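Local coordinates for protein peptidoglycan glycosyltransferase (Eggerthella lenta, PDB 4MNR) that is a penicillin-binding protein that joins a dimerisation-type region to a transpeptidase-family domain of the beta-lactamase clan, at residues T150-A153 against A154-A157; D199-G202 against E203-F207; V377-G380 against V381-G385; D433-E436 against G437-T440. All coordinates share one frame; numbering follows the deposited sequence.

Contact 1: residues T150-A153 against A154-A157; sequences TYNA and ADFA
Asp-155 N reaches back to Asn-152 O at 2.8 Å, and one residue further Phe-156 N bonds to Ala-153 O at 3.3 Å. These two backbone bonds, each spanning three residues, wind the chain through a 3-10 turn at Ala-153 and Ala-154.

The polar side chains add a lighter link. Asn-152 and Asp-155 run side by side and point the same way, each with CG anti to its own carbonyl carbon. Asn-152 ND2 gives a weak bond to Asp-155 OD2 at 3.5 Å, with amide and carboxylate planes 54° apart, and the same OD2 lies 3.4 Å from Asn-152 CB. Asp-155 holds the N-cap position, yet its carboxylate makes no capping bond.

Among the ring contacts, Phe-156 brings CD1 to 3.2 Å from Ala-153 O, an approach in the plane of the ring at its edge. Chi1 of 65° sets CG between the backbone N and carbonyl carbon and turns the ring to that oxygen. Tyr-151 CE2 packs more loosely, 4.4 Å from Phe-156 CB. Tyr-151 also meets His-61 edge-to-face, while the Phe-156 ring lies nearly parallel to Tyr-65. The 3-10 turn leads into the N-terminus of helix 156-165, in the crossing from strand 142-148 of the transpeptidase domain, with Ala-153 packed on Ser-60 and Val-63 of helix 60-63.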
loop_
_atom_site.group_PDB
_atom_site.type_symbol
_atom_site.label_atom_id
_atom_site.label_comp_id
_atom_site.label_asym_id
_atom_site.label_seq_id
_atom_site.Cartn_x
_atom_site.Cartn_y
_atom_site.Cartn_z
ATOM N N THR A 150 -8.961 14.732 1.698
ATOM C CA THR A 150 -10.228 14.081 1.464
ATOM C C THR A 150 -11.368 15.089 1.523
ATOM O O THR A 150 -11.143 16.309 1.543
ATOM C CB THR A 150 -10.423 12.892 2.443
ATOM O OG1 THR A 150 -11.545 12.103 2.026
ATOM C CG2 THR A 150 -10.621 13.395 3.871
ATOM N N TYR A 151 -12.592 14.571 1.513
ATOM C CA TYR A 151 -13.786 15.390 1.405
ATOM C C TYR A 151 -14.977 14.607 1.926
ATOM O O TYR A 151 -14.926 13.375 2.044
ATOM C CB TYR A 151 -14.039 15.784 -0.059
ATOM C CG TYR A 151 -14.243 14.595 -0.992
ATOM C CD1 TYR A 151 -13.168 13.848 -1.438
ATOM C CD2 TYR A 151 -15.511 14.243 -1.430
ATOM C CE1 TYR A 151 -13.340 12.773 -2.281
ATOM C CE2 TYR A 151 -15.699 13.162 -2.275
ATOM C CZ TYR A 151 -14.612 12.436 -2.700
ATOM O OH TYR A 151 -14.792 11.366 -3.543
ATOM N N ASN A 152 -16.049 15.315 2.254
ATOM C CA ASN A 152 -17.297 14.637 2.595
ATOM C C ASN A 152 -17.921 14.078 1.331
ATOM O O ASN A 152 -18.141 14.825 0.371
ATOM C CB ASN A 152 -18.275 15.615 3.238
ATOM C CG ASN A 152 -17.803 16.103 4.576
ATOM O OD1 ASN A 152 -17.129 15.379 5.312
ATOM N ND2 ASN A 152 -18.150 17.340 4.905
ATOM N N ALA A 153 -18.222 12.785 1.347
ATOM C CA ALA A 153 -18.807 12.099 0.194
ATOM C C ALA A 153 -20.039 12.808 -0.339
ATOM O O ALA A 153 -20.238 12.866 -1.553
ATOM C CB ALA A 153 -19.133 10.637 0.536
ATOM N N ALA A 154 -20.847 13.365 0.563
ATOM C CA ALA A 154 -22.075 14.045 0.171
ATOM C C ALA A 154 -21.792 15.240 -0.732
ATOM O O ALA A 154 -22.621 15.603 -1.567
ATOM C CB ALA A 154 -22.867 14.488 1.403
ATOM N N ASP A 155 -20.615 15.837 -0.566
ATOM C CA ASP A 155 -20.275 17.068 -1.274
ATOM C C ASP A 155 -19.466 16.852 -2.544
ATOM O O ASP A 155 -18.745 17.752 -2.971
ATOM C CB ASP A 155 -19.498 17.995 -0.346
ATOM C CG ASP A 155 -20.286 18.378 0.881
ATOM O OD1 ASP A 155 -21.502 18.634 0.749
ATOM O OD2 ASP A 155 -19.693 18.417 1.979
ATOM N N PHE A 156 -19.587 15.676 -3.152
ATOM C CA PHE A 156 -18.801 15.344 -4.342
ATOM C C PHE A 156 -18.949 16.352 -5.485
ATOM O O PHE A 156 -17.975 16.654 -6.175
ATOM C CB PHE A 156 -19.138 13.931 -4.842
ATOM C CG PHE A 156 -20.552 13.784 -5.325
ATOM C CD1 PHE A 156 -21.571 13.457 -4.439
ATOM C CD2 PHE A 156 -20.869 13.970 -6.660
ATOM C CE1 PHE A 156 -22.880 13.325 -4.878
ATOM C CE2 PHE A 156 -22.175 13.843 -7.105
ATOM C CZ PHE A 156 -23.184 13.517 -6.214
ATOM N N ALA A 157 -20.155 16.886 -5.671
ATOM C CA ALA A 157 -20.413 17.822 -6.763
ATOM C C ALA A 157 -19.612 19.110 -6.594
ATOM O O ALA A 157 -18.959 19.581 -7.531
ATOM C CB ALA A 157 -21.902 18.121 -6.866
#

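Contact 2: residues D199-G202 against E203-F207; sequences DVAG and EDTVF
Gly-202 is held by both ends of its backbone to a single residue, Thr-205. Its N donates to Thr-205 OG1 at 2.9 Å with a nearly straight N-H...O angle of 171°, and its O accepts Thr-205 N at 3.0 Å. Chi1 of -62° puts Thr-205 OG1 anti to the carbonyl carbon and beside its own N, where Gly-202 N can meet it; the second bond is the backbone closure of the turn.

Ala-201 supplies the apolar side. Its CB faces the second segment, lying 3.8 Å from Thr-205 OG1 and 4.2 Å from Thr-205 CG2. The same methyl approaches the Phe-207 ring at its edge, near the ring plane, 4.3 Å from CZ; Phe-207 continues onto Val-244 and Glu-251 of helix 242-263.

Glu-203 folds back on the turn. Its chain is bent at chi2 (93°), which carries OE1 to 3.7 Å from Gly-202 C, but the polar end belongs to a salt bridge with Arg-373. Glu-203 N is buried here and finds no partner in the model.

The side chain of Thr-205 is about 4 Å from a bound magnesium ion. Residues 202-205 form a type I beta turn, placed between the Schellman motif that ends helix 188-197 at Asp-199 and strand 206-209, which pairs antiparallel with strand 231-232.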
loop_
_atom_site.group_PDB
_atom_site.type_symbol
_atom_site.label_atom_id
_atom_site.label_comp_id
_atom_site.label_asym_id
_atom_site.label_seq_id
_atom_site.Cartn_x
_atom_site.Cartn_y
_atom_site.Cartn_z
ATOM N N ASP A 199 19.458 -17.493 -2.258
ATOM C CA ASP A 199 20.729 -17.791 -1.593
ATOM C C ASP A 199 21.878 -16.920 -2.098
ATOM O O ASP A 199 23.020 -17.370 -2.177
ATOM C CB ASP A 199 21.091 -19.275 -1.734
ATOM C CG ASP A 199 21.938 -19.780 -0.583
ATOM O OD1 ASP A 199 21.720 -19.322 0.559
ATOM O OD2 ASP A 199 22.820 -20.634 -0.821
ATOM N N VAL A 200 21.570 -15.671 -2.426
ATOM C CA VAL A 200 22.605 -14.723 -2.826
ATOM C C VAL A 200 23.424 -14.275 -1.614
ATOM O O VAL A 200 24.641 -14.108 -1.696
ATOM C CB VAL A 200 21.995 -13.499 -3.527
ATOM C CG1 VAL A 200 23.068 -12.442 -3.801
ATOM C CG2 VAL A 200 21.308 -13.929 -4.822
ATOM N N ALA A 201 22.742 -14.079 -0.490
ATOM C CA ALA A 201 23.388 -13.694 0.758
ATOM C C ALA A 201 22.531 -14.230 1.884
ATOM O O ALA A 201 21.403 -14.679 1.651
ATOM C CB ALA A 201 23.501 -12.178 0.873
ATOM N N GLY A 202 23.056 -14.171 3.104
ATOM C CA GLY A 202 22.272 -14.530 4.276
ATOM C C GLY A 202 22.218 -13.370 5.251
ATOM O O GLY A 202 22.900 -12.361 5.057
ATOM N N GLU A 203 21.426 -13.516 6.313
ATOM C CA GLU A 203 21.247 -12.444 7.284
ATOM C C GLU A 203 22.573 -12.042 7.906
ATOM O O GLU A 203 22.753 -10.896 8.306
ATOM C CB GLU A 203 20.292 -12.878 8.402
ATOM C CG GLU A 203 18.894 -13.267 7.949
ATOM C CD GLU A 203 18.763 -14.764 7.676
ATOM O OE1 GLU A 203 19.704 -15.351 7.105
ATOM O OE2 GLU A 203 17.721 -15.353 8.042
ATOM N N ASP A 204 23.494 -13.003 7.965
ATOM C CA ASP A 204 24.800 -12.820 8.600
ATOM C C ASP A 204 25.909 -12.373 7.643
ATOM O O ASP A 204 27.052 -12.174 8.065
ATOM C CB ASP A 204 25.219 -14.119 9.307
ATOM C CG ASP A 204 25.154 -15.345 8.385
ATOM O OD1 ASP A 204 25.866 -16.341 8.657
ATOM O OD2 ASP A 204 24.389 -15.319 7.394
ATOM N N THR A 205 25.581 -12.215 6.363
ATOM C CA THR A 205 26.587 -11.824 5.373
ATOM C C THR A 205 27.011 -10.385 5.615
ATOM O O THR A 205 26.168 -9.526 5.795
ATOM C CB THR A 205 26.050 -11.985 3.938
ATOM O OG1 THR A 205 25.747 -13.371 3.710
ATOM C CG2 THR A 205 27.094 -11.541 2.910
ATOM N N VAL A 206 28.322 -10.127 5.616
ATOM C CA VAL A 206 28.829 -8.798 5.954
ATOM C C VAL A 206 29.100 -7.963 4.712
ATOM O O VAL A 206 29.717 -8.443 3.753
ATOM C CB VAL A 206 30.104 -8.879 6.830
ATOM C CG1 VAL A 206 30.734 -7.496 6.997
ATOM C CG2 VAL A 206 29.776 -9.478 8.179
ATOM N N PHE A 207 28.641 -6.713 4.734
ATOM C CA PHE A 207 28.854 -5.775 3.635
ATOM C C PHE A 207 29.434 -4.470 4.162
ATOM O O PHE A 207 29.123 -4.053 5.274
ATOM C CB PHE A 207 27.527 -5.397 2.982
ATOM C CG PHE A 207 26.906 -6.477 2.165
ATOM C CD1 PHE A 207 26.136 -7.455 2.768
ATOM C CD2 PHE A 207 27.047 -6.486 0.788
ATOM C CE1 PHE A 207 25.541 -8.445 2.009
ATOM C CE2 PHE A 207 26.460 -7.473 0.020
ATOM C CZ PHE A 207 25.699 -8.451 0.629
#

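Contact 3: residues V377-G380 against V381-G385; sequences VLLG and VVQNG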
loop_
_atom_site.group_PDB
_atom_site.type_symbol
_atom_site.label_atom_id
_atom_site.label_comp_id
_atom_site.label_asym_id
_atom_site.label_seq_id
_atom_site.Cartn_x
_atom_site.Cartn_y
_atom_site.Cartn_z
ATOM N N VAL A 377 13.914 -10.521 10.629
ATOM C CA VAL A 377 14.746 -9.333 10.412
ATOM C C VAL A 377 13.926 -8.057 10.624
ATOM O O VAL A 377 14.406 -7.090 11.216
ATOM C CB VAL A 377 15.364 -9.326 8.997
ATOM C CG1 VAL A 377 16.111 -8.012 8.739
ATOM C CG2 VAL A 377 16.300 -10.501 8.835
ATOM N N LEU A 378 12.676 -8.068 10.159
ATOM C CA LEU A 378 11.805 -6.901 10.317
ATOM C C LEU A 378 11.383 -6.650 11.771
ATOM O O LEU A 378 11.081 -5.514 12.163
ATOM C CB LEU A 378 10.578 -7.008 9.410
ATOM C CG LEU A 378 10.898 -7.088 7.915
ATOM C CD1 LEU A 378 9.619 -7.049 7.093
ATOM C CD2 LEU A 378 11.849 -5.971 7.482
ATOM N N LEU A 379 11.363 -7.703 12.585
ATOM C CA LEU A 379 11.143 -7.512 14.010
ATOM C C LEU A 379 12.313 -6.703 14.548
ATOM O O LEU A 379 12.144 -5.812 15.379
ATOM C CB LEU A 379 11.024 -8.865 14.725
ATOM C CG LEU A 379 10.783 -8.827 16.232
ATOM C CD1 LEU A 379 9.594 -7.938 16.581
ATOM C CD2 LEU A 379 10.555 -10.246 16.739
ATOM N N GLY A 380 13.508 -7.002 14.038
ATOM C CA GLY A 380 14.705 -6.281 14.420
ATOM C C GLY A 380 14.680 -4.808 14.059
ATOM O O GLY A 380 15.252 -3.980 14.768
ATOM N N VAL A 381 14.038 -4.477 12.937
ATOM C CA VAL A 381 13.917 -3.090 12.522
ATOM C C VAL A 381 13.197 -2.293 13.599
ATOM O O VAL A 381 13.603 -1.179 13.951
ATOM C CB VAL A 381 13.136 -2.976 11.196
ATOM C CG1 VAL A 381 12.795 -1.520 10.905
ATOM C CG2 VAL A 381 13.958 -3.582 10.056
ATOM N N VAL A 382 12.146 -2.891 14.149
ATOM C CA VAL A 382 11.329 -2.205 15.137
ATOM C C VAL A 382 11.964 -2.244 16.536
ATOM O O VAL A 382 11.882 -1.277 17.301
ATOM C CB VAL A 382 9.898 -2.776 15.140
ATOM C CG1 VAL A 382 9.082 -2.183 16.296
ATOM C CG2 VAL A 382 9.241 -2.487 13.802
ATOM N N GLN A 383 12.630 -3.347 16.862
ATOM C CA GLN A 383 13.278 -3.460 18.168
ATOM C C GLN A 383 14.579 -2.672 18.293
ATOM O O GLN A 383 14.859 -2.087 19.353
ATOM C CB GLN A 383 13.524 -4.931 18.507
ATOM C CG GLN A 383 12.246 -5.735 18.686
ATOM C CD GLN A 383 12.518 -7.166 19.108
ATOM O OE1 GLN A 383 13.573 -7.721 18.812
ATOM N NE2 GLN A 383 11.565 -7.767 19.814
ATOM N N ASN A 384 15.368 -2.642 17.219
ATOM C CA ASN A 384 16.729 -2.128 17.294
ATOM C C ASN A 384 17.118 -1.130 16.208
ATOM O O ASN A 384 18.222 -0.581 16.228
ATOM C CB ASN A 384 17.723 -3.290 17.272
ATOM C CG ASN A 384 17.509 -4.255 18.424
ATOM O OD1 ASN A 384 17.402 -3.843 19.577
ATOM N ND2 ASN A 384 17.431 -5.541 18.116
ATOM N N GLY A 385 16.224 -0.894 15.260
ATOM C CA GLY A 385 16.580 -0.093 14.105
ATOM C C GLY A 385 15.773 1.172 13.932
ATOM O O GLY A 385 15.413 1.843 14.900
#
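Leu-378 and Val-381 mark the tightly enclosed side of this helical turn. The two side chains lie side by side and point the same way, with Leu-378 CD2 4.1 Å from Val-381 CG2. That CG2 stands anti to the Val-381 carbonyl carbon, beside the backbone N, which also brings it to 3.7 Å from Val-377 O. Other parts of the fold close over this face: Val-377 packs on Leu-192, Leu-378 on Ile-189 and Ala-398, and Val-381 on Thr-237.

The exposed side belongs to Gln-383, whose extended chain passes across Leu-379. Its amide carbon CD lies 3.7 Å from Leu-379 CG, so the contact is amide against branched aliphatic carbon, without a hydrogen bond. Gln-383 CG comes nearer to the backbone, 3.3 Å from Leu-379 O.

Backbone bonding differs in quality along the turn. Gln-383 N to Leu-379 O (2.9 Å) and Asn-384 N to Gly-380 O (2.8 Å) are short. Val-382 N, in contrast, has weak bonds alone, to Leu-378 O at 3.5 Å and to Leu-379 O. The i to i+4 ladder, with burial on one side and exposure on the other, is that of an amphipathic alpha-helix, here the C-terminal part of helix 368-384, packed beside strand 398-406.

Contact 4: residues D433-E436 against G437-T440; sequences DGEE and GVGT
Glu-435 O receives Val-438 N at 3.1 Å with an N-H...O angle of 159°, the bond that closes a type II beta turn over Glu-436 and Gly-437. Gly-437 has the positive phi (82°) expected at the third position of such a turn, and it is also the N-cap of helix 438-453, so the turn runs directly into the helix.

Val-438 fills the inside of the bend. A chi1 of 67° places CG1 between its backbone N and carbonyl carbon, where it meets Glu-435 O at 3.2 Å and Gly-434 CA at 3.8 Å. The side chains of Glu-435 and Val-438 cross at a slant: the glutamate is bent at chi2, bringing OE1 to 3.7 Å from Val-438 CB. This oxygen also makes a salt bridge with Arg-128, a residue the Val-438 side chain also touches; the nearby positive charge would probably favour the ionised carboxylate.

Glu-436, in contrast, extends its chain away from the bend on the exposed side. On strand 409-418, Ser-412 OG is hydrogen-bonded to Gly-439 N, and the Val-438 side chain packs on Ser-412. Within the first helical turn, Thr-440 N makes a weak bond to Gly-437 O at 3.2 Å.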
loop_
_atom_site.group_PDB
_atom_site.type_symbol
_atom_site.label_atom_id
_atom_site.label_comp_id
_atom_site.label_asym_id
_atom_site.label_seq_id
_atom_site.Cartn_x
_atom_site.Cartn_y
_atom_site.Cartn_z
ATOM N N ASP A 433 5.980 14.224 1.532
ATOM C CA ASP A 433 6.720 15.373 2.072
ATOM C C ASP A 433 6.720 15.373 3.595
ATOM O O ASP A 433 6.526 16.417 4.220
ATOM C CB ASP A 433 6.121 16.680 1.552
ATOM C CG ASP A 433 5.938 16.667 0.050
ATOM O OD1 ASP A 433 6.931 16.379 -0.654
ATOM O OD2 ASP A 433 4.805 16.908 -0.421
ATOM N N GLY A 434 6.919 14.202 4.184
ATOM C CA GLY A 434 6.812 14.053 5.625
ATOM C C GLY A 434 8.131 14.218 6.347
ATOM O O GLY A 434 9.191 14.017 5.764
ATOM N N GLU A 435 8.062 14.612 7.615
ATOM C CA GLU A 435 9.243 14.677 8.475
ATOM C C GLU A 435 9.832 13.279 8.575
ATOM O O GLU A 435 9.115 12.301 8.412
ATOM C CB GLU A 435 8.846 15.161 9.872
ATOM C CG GLU A 435 8.136 16.504 9.897
ATOM C CD GLU A 435 6.643 16.423 9.588
ATOM O OE1 GLU A 435 6.132 15.315 9.323
ATOM O OE2 GLU A 435 5.972 17.480 9.618
ATOM N N GLU A 436 11.131 13.176 8.837
ATOM C CA GLU A 436 11.765 11.862 8.927
ATOM C C GLU A 436 11.068 10.982 9.964
ATOM O O GLU A 436 10.853 11.405 11.097
ATOM C CB GLU A 436 13.247 12.003 9.272
ATOM C CG GLU A 436 14.005 10.684 9.266
ATOM C CD GLU A 436 15.403 10.814 9.842
ATOM O OE1 GLU A 436 15.793 11.944 10.211
ATOM O OE2 GLU A 436 16.109 9.786 9.932
ATOM N N GLY A 437 10.673 9.781 9.546
ATOM C CA GLY A 437 10.071 8.816 10.445
ATOM C C GLY A 437 8.587 8.973 10.733
ATOM O O GLY A 437 8.031 8.203 11.513
ATOM N N VAL A 438 7.940 9.966 10.130
ATOM C CA VAL A 438 6.539 10.251 10.470
ATOM C C VAL A 438 5.605 9.117 10.045
ATOM O O VAL A 438 4.594 8.838 10.706
ATOM C CB VAL A 438 6.066 11.628 9.919
ATOM C CG1 VAL A 438 6.004 11.631 8.394
ATOM C CG2 VAL A 438 4.712 12.016 10.515
ATOM N N GLY A 439 5.957 8.442 8.954
ATOM C CA GLY A 439 5.159 7.329 8.474
ATOM C C GLY A 439 5.079 6.243 9.531
ATOM O O GLY A 439 4.015 5.693 9.803
ATOM N N THR A 440 6.218 5.967 10.156
ATOM C CA THR A 440 6.306 4.935 11.177
ATOM C C THR A 440 5.513 5.327 12.417
ATOM O O THR A 440 4.815 4.502 13.002
ATOM C CB THR A 440 7.765 4.717 11.558
ATOM O OG1 THR A 440 8.495 4.382 10.369
ATOM C CG2 THR A 440 7.892 3.588 12.593
#

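All four contacts are local turns or helix segments within the transpeptidase domain, met in series along the chain. Contacts 2 and 3 are neighbours: their centres are 17 Å apart and they touch, Glu-203 CG packing at 3.9 Å from Val-377 CG2. Arg-373, the salt-bridge partner of Glu-203, lies earlier on helix 368-384, so the same helix meets Glu-203 by a polar and an apolar contact. Contact 4 approaches contact 3 to about 6 Å between nearest atoms without touching. Contact 1 lies apart, about 50 Å from contact 2 between centres and across the chain's centre from contacts 2 and 3. The magnesium ion is near contact 2, beside the side chain of Thr-205.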